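Local coordinates for protein aldehyde dehydrogenase A (Escherichia coli, PDB 2HG2) that oxidises lactaldehyde irreversibly to lactate with NAD(+), and glycolaldehyde likewise, as a homotetramer in fucose and rhamnose breakdown, at residues Ile175-Phe180 with Leu204-Gly209. Sequence-based numbering, arbitrary orientation.
Sequences IKPSEF and LVLGRG
Ile-175 and Leu-204 are bridged as parallel neighbours where strands 172-176 and 202-204 end side by side in the Rossmann-type part of this aldehyde dehydrogenase; past the bridge the chains separate into loops, the first carrying NAD(+)-binding residues. Val-205, just past its strand, gives its N-H to Ile-175 O (2.9 Å), Ile-175 also pairs with Asn-203, and CA of Lys-176 lies 3.3 Å from Val-205 O in a CA-H...O contact. Pro-177 suits the exit of the strand: it offers no N-H, and CG of its puckered ring meets two leucines, tight against Leu-204 CD1 at 3.4 Å and, the side chains crossing at about a right angle, 3.6 Å from Leu-206 CD2. Lys-176 starts with CG anti to the backbone N (chi1 -179°), its methylenes running past Val-205 O and over Val-212 and Leu-216 of helix 209-218; bends at chi3 and chi4 then bring NZ back to Pro-177 O (3.1 Å) and, weakly, to Gly-207 O. Cut back to alanine, this position would probably leave both carbonyls without their ammonium partner and open a gap beside helix 209-218. A water bridges Pro-177 O and Gly-207 N. Gly-207 has backbone angles that would press a CB against the preceding carbonyl oxygen. Glu-179 crosses Arg-208 obliquely, OE1 3.5 Å from its CA; their charged ends do not meet, but a carboxylate near a helix start is probably favoured. Lys-176 through Glu-179 all bind NAD(+), and one ordinary and one weak bond to carbonyls are consistent with a lysine end largely positioned by the backbone before NAD(+) binds.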
ATOM      1  N   ILE A 175       9.157 -30.332  -2.068  1.00 15.89           N
ATOM      2  CA  ILE A 175       9.157 -30.202  -3.517  1.00 17.84           C
ATOM      3  C   ILE A 175       9.316 -31.521  -4.276  1.00 19.45           C
ATOM      4  O   ILE A 175      10.068 -32.415  -3.854  1.00 18.90           O
ATOM      5  CB  ILE A 175      10.284 -29.240  -3.943  1.00 21.16           C
ATOM      6  CG1 ILE A 175       9.864 -27.803  -3.620  1.00 25.02           C
ATOM      7  CG2 ILE A 175      10.620 -29.422  -5.422  1.00 22.11           C
ATOM      8  CD1 ILE A 175      11.001 -26.818  -3.629  1.00 30.35           C
ATOM      9  N   LYS A 176       8.584 -31.649  -5.379  1.00 19.05           N
ATOM     10  CA  LYS A 176       8.699 -32.824  -6.236  1.00 18.85           C
ATOM     11  C   LYS A 176       9.105 -32.328  -7.617  1.00 19.30           C
ATOM     12  O   LYS A 176       8.335 -31.651  -8.298  1.00 16.47           O
ATOM     13  CB  LYS A 176       7.389 -33.597  -6.379  1.00 21.00           C
ATOM     14  CG  LYS A 176       7.577 -34.845  -7.263  1.00 24.30           C
ATOM     15  CD  LYS A 176       6.277 -35.533  -7.641  1.00 25.53           C
ATOM     16  CE  LYS A 176       5.708 -34.995  -8.940  1.00 28.17           C
ATOM     17  NZ  LYS A 176       6.602 -35.277 -10.105  1.00 29.04           N
ATOM     18  N   PRO A 177      10.331 -32.653  -8.044  1.00 19.22           N
ATOM     19  CA  PRO A 177      10.798 -32.219  -9.364  1.00 19.39           C
ATOM     20  C   PRO A 177      10.074 -33.046 -10.407  1.00 19.53           C
ATOM     21  O   PRO A 177       9.453 -34.057 -10.075  1.00 16.74           O
ATOM     22  CB  PRO A 177      12.291 -32.569  -9.360  1.00 20.30           C
ATOM     23  CG  PRO A 177      12.595 -33.033  -7.940  1.00 22.53           C
ATOM     24  CD  PRO A 177      11.305 -33.541  -7.392  1.00 18.55           C
ATOM     25  N   SER A 178      10.138 -32.617 -11.662  1.00 20.73           N
ATOM     26  CA  SER A 178       9.532 -33.396 -12.732  1.00 21.57           C
ATOM     27  C   SER A 178      10.417 -34.632 -12.826  1.00 22.44           C
ATOM     28  O   SER A 178      11.634 -34.536 -12.644  1.00 21.67           O
ATOM     29  CB  SER A 178       9.596 -32.647 -14.058  1.00 22.12           C
ATOM     30  OG  SER A 178       9.339 -33.531 -15.132  1.00 20.79           O
ATOM     31  N   GLU A 179       9.818 -35.785 -13.101  1.00 22.73           N
ATOM     32  CA  GLU A 179      10.586 -37.014 -13.216  1.00 25.58           C
ATOM     33  C   GLU A 179      11.561 -36.956 -14.395  1.00 25.11           C
ATOM     34  O   GLU A 179      12.488 -37.758 -14.468  1.00 26.41           O
ATOM     35  CB  GLU A 179       9.644 -38.208 -13.375  1.00 26.91           C
ATOM     36  CG  GLU A 179       8.819 -38.168 -14.651  1.00 32.10           C
ATOM     37  CD  GLU A 179       7.702 -39.191 -14.653  1.00 35.60           C
ATOM     38  OE1 GLU A 179       6.780 -39.063 -13.815  1.00 37.10           O
ATOM     39  OE2 GLU A 179       7.746 -40.124 -15.488  1.00 38.53           O
ATOM     40  N   PHE A 180      11.356 -36.010 -15.311  1.00 24.15           N
ATOM     41  CA  PHE A 180      12.238 -35.872 -16.471  1.00 24.32           C
ATOM     42  C   PHE A 180      13.471 -35.037 -16.163  1.00 24.76           C
ATOM     43  O   PHE A 180      14.487 -35.160 -16.848  1.00 24.80           O
ATOM     44  CB  PHE A 180      11.513 -35.204 -17.647  1.00 24.25           C
ATOM     45  CG  PHE A 180      10.267 -35.910 -18.076  1.00 26.69           C
ATOM     46  CD1 PHE A 180      10.303 -37.247 -18.456  1.00 27.65           C
ATOM     47  CD2 PHE A 180       9.050 -35.241 -18.093  1.00 25.93           C
ATOM     48  CE1 PHE A 180       9.137 -37.911 -18.845  1.00 29.44           C
ATOM     49  CE2 PHE A 180       7.881 -35.892 -18.478  1.00 28.22           C
ATOM     50  CZ  PHE A 180       7.925 -37.232 -18.855  1.00 28.38           C
ATOM     51  N   LEU A 204      12.804 -32.740  -0.511  1.00 18.91           N
ATOM     52  CA  LEU A 204      12.723 -33.107  -1.923  1.00 18.73           C
ATOM     53  C   LEU A 204      12.286 -34.565  -2.056  1.00 19.52           C
ATOM     54  O   LEU A 204      13.010 -35.468  -1.635  1.00 19.43           O
ATOM     55  CB  LEU A 204      14.092 -32.929  -2.592  1.00 20.21           C
ATOM     56  CG  LEU A 204      14.196 -33.162  -4.107  1.00 22.57           C
ATOM     57  CD1 LEU A 204      13.454 -32.053  -4.843  1.00 22.46           C
ATOM     58  CD2 LEU A 204      15.658 -33.163  -4.535  1.00 20.57           C
ATOM     59  N   VAL A 205      11.104 -34.797  -2.622  1.00 19.29           N
ATOM     60  CA  VAL A 205      10.621 -36.161  -2.819  1.00 20.39           C
ATOM     61  C   VAL A 205      10.580 -36.437  -4.324  1.00 21.66           C
ATOM     62  O   VAL A 205      10.230 -35.558  -5.108  1.00 20.29           O
ATOM     63  CB  VAL A 205       9.223 -36.380  -2.194  1.00 19.84           C
ATOM     64  CG1 VAL A 205       9.308 -36.210  -0.685  1.00 21.21           C
ATOM     65  CG2 VAL A 205       8.214 -35.410  -2.789  1.00 20.59           C
ATOM     66  N   LEU A 206      10.948 -37.656  -4.712  1.00 21.82           N
ATOM     67  CA  LEU A 206      11.009 -38.037  -6.119  1.00 23.37           C
ATOM     68  C   LEU A 206       9.997 -39.099  -6.515  1.00 24.45           C
ATOM     69  O   LEU A 206       9.745 -40.035  -5.758  1.00 25.66           O
ATOM     70  CB  LEU A 206      12.418 -38.537  -6.445  1.00 21.96           C
ATOM     71  CG  LEU A 206      13.549 -37.577  -6.087  1.00 21.60           C
ATOM     72  CD1 LEU A 206      14.883 -38.302  -6.170  1.00 20.67           C
ATOM     73  CD2 LEU A 206      13.511 -36.382  -7.018  1.00 19.63           C
ATOM     74  N   GLY A 207       9.436 -38.960  -7.711  1.00 25.25           N
ATOM     75  CA  GLY A 207       8.458 -39.926  -8.180  1.00 27.59           C
ATOM     76  C   GLY A 207       7.587 -39.386  -9.298  1.00 30.51           C
ATOM     77  O   GLY A 207       7.908 -38.374  -9.921  1.00 30.90           O
ATOM     78  N   ARG A 208       6.472 -40.065  -9.546  1.00 33.14           N
ATOM     79  CA  ARG A 208       5.541 -39.670 -10.594  1.00 34.93           C
ATOM     80  C   ARG A 208       4.426 -38.796 -10.033  1.00 35.38           C
ATOM     81  O   ARG A 208       4.195 -38.767  -8.818  1.00 33.59           O
ATOM     82  CB  ARG A 208       4.937 -40.912 -11.241  1.00 37.51           C
ATOM     83  CG  ARG A 208       5.971 -41.899 -11.759  1.00 43.40           C
ATOM     84  CD  ARG A 208       5.286 -43.136 -12.314  1.00 48.56           C
ATOM     85  NE  ARG A 208       4.385 -43.723 -11.329  1.00 53.76           N
ATOM     86  CZ  ARG A 208       3.511 -44.689 -11.594  1.00 57.95           C
ATOM     87  NH1 ARG A 208       3.417 -45.186 -12.824  1.00 60.04           N
ATOM     88  NH2 ARG A 208       2.722 -45.155 -10.633  1.00 58.56           N
ATOM     89  N   GLY A 209       3.731 -38.093 -10.923  1.00 35.34           N
ATOM     90  CA  GLY A 209       2.649 -37.222 -10.500  1.00 36.56           C
ATOM     91  C   GLY A 209       1.506 -38.017  -9.912  1.00 38.83           C
ATOM     92  O   GLY A 209       0.900 -37.620  -8.915  1.00 38.30           O
TER
HETATM   93  O   HOH W   1      10.311 -36.816  -9.528  1.00 19.15           O